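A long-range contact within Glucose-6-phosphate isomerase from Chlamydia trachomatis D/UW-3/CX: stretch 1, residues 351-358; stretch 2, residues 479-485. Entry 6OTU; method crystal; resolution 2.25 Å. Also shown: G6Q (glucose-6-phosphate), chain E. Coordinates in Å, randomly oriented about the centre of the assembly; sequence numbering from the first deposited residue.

Stretch 1 (351-358) QCGMESNG
Stretch 2 (479-485) KFAFQGF

Residues 351-357 form the end of a helix that begins earlier in the chain, and residues 479-485 lie within a second helix that continues beyond them. The two run nearly parallel, their N-to-C directions 20° apart (signed crossing angle -20°) and their axes 9.9 Å apart at closest approach. Register is set by two pairs, the second four residues further along each helix than the first: the CA atoms of Gly353 and Phe480 are 5.7 Å apart, those of Asn357 and Gly484 6.1 Å. Each pair includes a glycine. Phi lies between -51° and -78° and psi between -36° and -52° up to Ser356 and throughout stretch 2; Asn357 (-110/9) ends the helix, and Gly358 (-79/69) is the first residue to leave helical phi/psi. Backbone hydrogen bonds of 2.9 Å, from Asn357 N to Gly353 O and from Gly484 N to Phe480 O, span the contacting turn of each helix; a weak one of the same length joins Gly358 N to Met354 O.

The apolar contact centres on Phe480, whose CA-to-CB bond points toward stretch 1 and whose side chain adopts chi1 m (-61°) with chi2 -45°. Its ring lies flat against the backbone of Gly353: Gly353 CA sits 3.5 Å from the ring centroid and only 3° off the normal, a CH-pi contact, while Gly353 N is 3.7 Å from Phe480 CE2 over the face. The absence of a side chain permits this approach, since an ideal CB on Gly353 would lie 2.9 Å from Phe480 CE1, a clash. Cys352, chi1 t (-177°), brings SG to 3.7 Å from Phe480 CD2. This sulfur stands obliquely to the ring, 5.0 Å from SG to the centroid and 73° off the normal.

One hydrogen bond links the stretches. The CA-to-CB bond of Asn357 points toward stretch 2; with chi1 m (-65°) and chi2 -29° the side chain donates from ND2 to Phe480 O at 2.9 Å, with a nearly straight N-H...O angle of 164°. Phe480 O thus accepts both this side-chain amide and Gly484 N. Asn357 OD1 lies 3.8 Å from Gly484 CA, where an ideal CB would be a tight 3.1 Å from that oxygen; ND2 of Asn357 also reaches 4.1 Å from CB of Gln483. Together the contacts bury 239 Å², both sides summed.

Within stretch 1, Ser356 (chi1 m) donates from OG to Cys352 O at 2.6 Å. Gln351, whose CA-to-CB bond points away from stretch 2, with chi1 and chi2 both t and chi3 41°, donates from NE2 to Glu355 OE2 at 3.1 Å and, weakly, to O3 of glucose-6-phosphate at 2.9 Å.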

ATOM      1  N   GLN A 351       5.404   5.976   5.641  1.00 27.73           N
ATOM      2  CA  GLN A 351       6.759   6.509   5.767  1.00 33.77           C
ATOM      3  C   GLN A 351       6.925   7.275   7.074  1.00 37.63           C
ATOM      4  O   GLN A 351       7.913   7.100   7.799  1.00 32.39           O
ATOM      5  CB  GLN A 351       7.102   7.426   4.595  1.00 36.76           C
ATOM      6  CG  GLN A 351       8.314   8.306   4.930  1.00 39.23           C
ATOM      7  CD  GLN A 351       8.862   9.083   3.757  1.00 46.69           C
ATOM      8  OE1 GLN A 351       8.106   9.616   2.947  1.00 47.95           O
ATOM      9  NE2 GLN A 351      10.193   9.156   3.659  1.00 45.56           N
ATOM     10  N   CYS A 352       5.952   8.123   7.396  1.00 36.08           N
ATOM     11  CA  CYS A 352       6.141   9.057   8.493  1.00 35.01           C
ATOM     12  C   CYS A 352       6.199   8.321   9.825  1.00 35.87           C
ATOM     13  O   CYS A 352       7.042   8.625  10.676  1.00 38.50           O
ATOM     14  CB  CYS A 352       5.026  10.098   8.460  1.00 36.40           C
ATOM     15  SG  CYS A 352       5.188  11.393   9.755  1.00 37.91           S
ATOM     16  N   GLY A 353       5.355   7.304   9.996  1.00 41.62           N
ATOM     17  CA  GLY A 353       5.337   6.504  11.208  1.00 27.93           C
ATOM     18  C   GLY A 353       6.452   5.480  11.295  1.00 30.25           C
ATOM     19  O   GLY A 353       7.125   5.399  12.322  1.00 33.69           O
ATOM     20  N   MET A 354       6.672   4.699  10.230  1.00 30.66           N
ATOM     21  CA  MET A 354       7.675   3.634  10.293  1.00 31.42           C
ATOM     22  C   MET A 354       9.097   4.176  10.208  1.00 37.62           C
ATOM     23  O   MET A 354      10.015   3.616  10.822  1.00 40.37           O
ATOM     24  CB  MET A 354       7.434   2.613   9.185  1.00 27.79           C
ATOM     25  CG  MET A 354       6.080   1.921   9.320  1.00 27.62           C
ATOM     26  SD  MET A 354       5.825   0.611   8.121  1.00 34.91           S
ATOM     27  CE  MET A 354       6.947  -0.619   8.749  1.00 27.67           C
ATOM     28  N   GLU A 355       9.324   5.233   9.425  1.00 32.84           N
ATOM     29  CA  GLU A 355      10.666   5.810   9.401  1.00 31.35           C
ATOM     30  C   GLU A 355      10.983   6.543  10.706  1.00 34.41           C
ATOM     31  O   GLU A 355      12.127   6.510  11.183  1.00 29.91           O
ATOM     32  CB  GLU A 355      10.824   6.745   8.204  1.00 28.54           C
ATOM     33  CG  GLU A 355      12.251   6.871   7.739  1.00 36.62           C
ATOM     34  CD  GLU A 355      12.447   8.041   6.835  1.00 42.71           C
ATOM     35  OE1 GLU A 355      13.606   8.315   6.492  1.00 45.79           O
ATOM     36  OE2 GLU A 355      11.448   8.694   6.469  1.00 49.99           O
ATOM     37  N   SER A 356       9.989   7.213  11.299  1.00 28.62           N
ATOM     38  CA  SER A 356      10.232   7.905  12.563  1.00 32.03           C
ATOM     39  C   SER A 356      10.458   6.915  13.695  1.00 33.05           C
ATOM     40  O   SER A 356      11.432   7.022  14.445  1.00 33.70           O
ATOM     41  CB  SER A 356       9.060   8.825  12.914  1.00 30.71           C
ATOM     42  OG  SER A 356       8.917   9.876  11.978  1.00 38.22           O
ATOM     43  N   ASN A 357       9.572   5.937  13.834  1.00 31.92           N
ATOM     44  CA  ASN A 357       9.544   5.137  15.046  1.00 32.40           C
ATOM     45  C   ASN A 357      10.020   3.715  14.815  1.00 31.70           C
ATOM     46  O   ASN A 357       9.949   2.889  15.734  1.00 33.14           O
ATOM     47  CB  ASN A 357       8.139   5.194  15.660  1.00 28.73           C
ATOM     48  CG  ASN A 357       7.796   6.606  16.132  1.00 31.69           C
ATOM     49  OD1 ASN A 357       8.701   7.360  16.495  1.00 35.93           O
ATOM     50  ND2 ASN A 357       6.511   6.979  16.115  1.00 28.78           N
ATOM     51  N   GLY A 358      10.563   3.420  13.634  1.00 33.98           N
ATOM     52  CA  GLY A 358      11.176   2.123  13.412  1.00 28.73           C
ATOM     53  C   GLY A 358      12.562   2.063  14.017  1.00 33.18           C
ATOM     54  O   GLY A 358      13.561   2.015  13.299  1.00 29.26           O
ATOM     55  N   LYS A 479       0.695  12.455  16.352  1.00 33.72           N
ATOM     56  CA  LYS A 479       0.490  11.086  16.815  1.00 37.99           C
ATOM     57  C   LYS A 479       1.813  10.336  16.902  1.00 37.24           C
ATOM     58  O   LYS A 479       2.134   9.737  17.933  1.00 31.57           O
ATOM     59  CB  LYS A 479      -0.467  10.326  15.891  1.00 29.56           C
ATOM     60  CG  LYS A 479      -0.531   8.850  16.266  1.00 29.41           C
ATOM     61  CD  LYS A 479      -1.222   7.992  15.237  1.00 36.85           C
ATOM     62  CE  LYS A 479      -1.481   6.611  15.812  1.00 41.27           C
ATOM     63  NZ  LYS A 479      -1.835   5.655  14.745  1.00 52.08           N
ATOM     64  N   PHE A 480       2.592  10.357  15.821  1.00 36.99           N
ATOM     65  CA  PHE A 480       3.834   9.590  15.801  1.00 35.70           C
ATOM     66  C   PHE A 480       4.863  10.189  16.754  1.00 39.01           C
ATOM     67  O   PHE A 480       5.603   9.453  17.420  1.00 35.94           O
ATOM     68  CB  PHE A 480       4.367   9.517  14.370  1.00 29.00           C
ATOM     69  CG  PHE A 480       3.414   8.838  13.414  1.00 30.02           C
ATOM     70  CD1 PHE A 480       2.783   7.655  13.765  1.00 33.12           C
ATOM     71  CD2 PHE A 480       3.142   9.384  12.171  1.00 33.60           C
ATOM     72  CE1 PHE A 480       1.891   7.026  12.888  1.00 37.39           C
ATOM     73  CE2 PHE A 480       2.254   8.755  11.288  1.00 35.78           C
ATOM     74  CZ  PHE A 480       1.635   7.584  11.645  1.00 30.97           C
ATOM     75  N   ALA A 481       4.905  11.523  16.848  1.00 29.89           N
ATOM     76  CA  ALA A 481       5.784  12.183  17.810  1.00 31.17           C
ATOM     77  C   ALA A 481       5.434  11.796  19.241  1.00 30.63           C
ATOM     78  O   ALA A 481       6.324  11.534  20.060  1.00 33.43           O
ATOM     79  CB  ALA A 481       5.710  13.707  17.637  1.00 32.34           C
ATOM     80  N   PHE A 482       4.137  11.777  19.570  1.00 31.55           N
ATOM     81  CA  PHE A 482       3.740  11.402  20.919  1.00 36.43           C
ATOM     82  C   PHE A 482       4.120   9.951  21.200  1.00 38.66           C
ATOM     83  O   PHE A 482       4.583   9.629  22.301  1.00 36.95           O
ATOM     84  CB  PHE A 482       2.241  11.632  21.126  1.00 31.20           C
ATOM     85  CG  PHE A 482       1.867  13.057  21.520  1.00 38.56           C
ATOM     86  CD1 PHE A 482       2.514  13.705  22.563  1.00 36.89           C
ATOM     87  CD2 PHE A 482       0.837  13.727  20.859  1.00 31.66           C
ATOM     88  CE1 PHE A 482       2.163  14.999  22.935  1.00 32.64           C
ATOM     89  CE2 PHE A 482       0.478  15.024  21.228  1.00 43.64           C
ATOM     90  CZ  PHE A 482       1.140  15.658  22.267  1.00 42.32           C
ATOM     91  N   GLN A 483       3.968   9.068  20.209  1.00 30.49           N
ATOM     92  CA  GLN A 483       4.368   7.676  20.422  1.00 35.17           C
ATOM     93  C   GLN A 483       5.878   7.573  20.643  1.00 36.29           C
ATOM     94  O   GLN A 483       6.332   6.863  21.548  1.00 31.01           O
ATOM     95  CB  GLN A 483       3.911   6.799  19.250  1.00 29.96           C
ATOM     96  CG  GLN A 483       2.397   6.774  19.066  1.00 29.85           C
ATOM     97  CD  GLN A 483       1.883   5.685  18.134  1.00 45.74           C
ATOM     98  OE1 GLN A 483       0.821   5.099  18.381  1.00 44.28           O
ATOM     99  NE2 GLN A 483       2.613   5.416  17.061  1.00 29.15           N
ATOM    100  N   GLY A 484       6.667   8.295  19.846  1.00 30.54           N
ATOM    101  CA  GLY A 484       8.104   8.314  20.078  1.00 30.86           C
ATOM    102  C   GLY A 484       8.473   8.873  21.443  1.00 39.18           C
ATOM    103  O   GLY A 484       9.361   8.339  22.117  1.00 36.47           O
ATOM    104  N   PHE A 485       7.805   9.965  21.868  1.00 36.31           N
ATOM    105  CA  PHE A 485       8.066  10.548  23.189  1.00 32.18           C
ATOM    106  C   PHE A 485       7.744   9.559  24.294  1.00 35.24           C
ATOM    107  O   PHE A 485       8.432   9.511  25.326  1.00 34.59           O
ATOM    108  CB  PHE A 485       7.235  11.819  23.403  1.00 32.30           C
ATOM    109  CG  PHE A 485       7.602  12.957  22.501  1.00 37.50           C
ATOM    110  CD1 PHE A 485       8.902  13.123  22.063  1.00 33.08           C
ATOM    111  CD2 PHE A 485       6.640  13.877  22.107  1.00 38.42           C
ATOM    112  CE1 PHE A 485       9.239  14.177  21.242  1.00 33.00           C
ATOM    113  CE2 PHE A 485       6.969  14.933  21.280  1.00 35.13           C
ATOM    114  CZ  PHE A 485       8.274  15.087  20.846  1.00 33.09           C
TER
HETATM  115  C1  G6Q E 604      12.920  11.757   5.220  1.00 50.79           C
HETATM  116  C2  G6Q E 604      14.046  10.803   4.813  1.00 54.40           C
HETATM  117  C3  G6Q E 604      14.087  10.499   3.320  1.00 43.73           C
HETATM  118  C4  G6Q E 604      14.536  11.684   2.455  1.00 33.23           C
HETATM  119  C5  G6Q E 604      14.896  11.234   1.039  1.00 32.86           C
HETATM  120  C6  G6Q E 604      15.165  12.397   0.114  1.00 30.57           C
HETATM  121  O1  G6Q E 604      12.880  12.172   6.330  1.00 45.79           O
HETATM  122  O2  G6Q E 604      15.310  11.305   5.228  1.00 65.05           O
HETATM  123  O3  G6Q E 604      12.801  10.058   2.879  1.00 43.87           O
HETATM  124  O4  G6Q E 604      13.499  12.659   2.380  1.00 28.98           O
HETATM  125  O5  G6Q E 604      16.031  10.365   1.101  1.00 33.71           O
HETATM  126  O6  G6Q E 604      16.222  13.201   0.707  1.00 37.13           O
HETATM  127  P   G6Q E 604      16.591  14.636   0.060  1.00 39.08           P
HETATM  128  O1P G6Q E 604      15.355  15.508   0.204  1.00 36.08           O
HETATM  129  O2P G6Q E 604      17.762  15.132   0.899  1.00 46.74           O
HETATM  130  O3P G6Q E 604      16.965  14.385  -1.387  1.00 36.59           O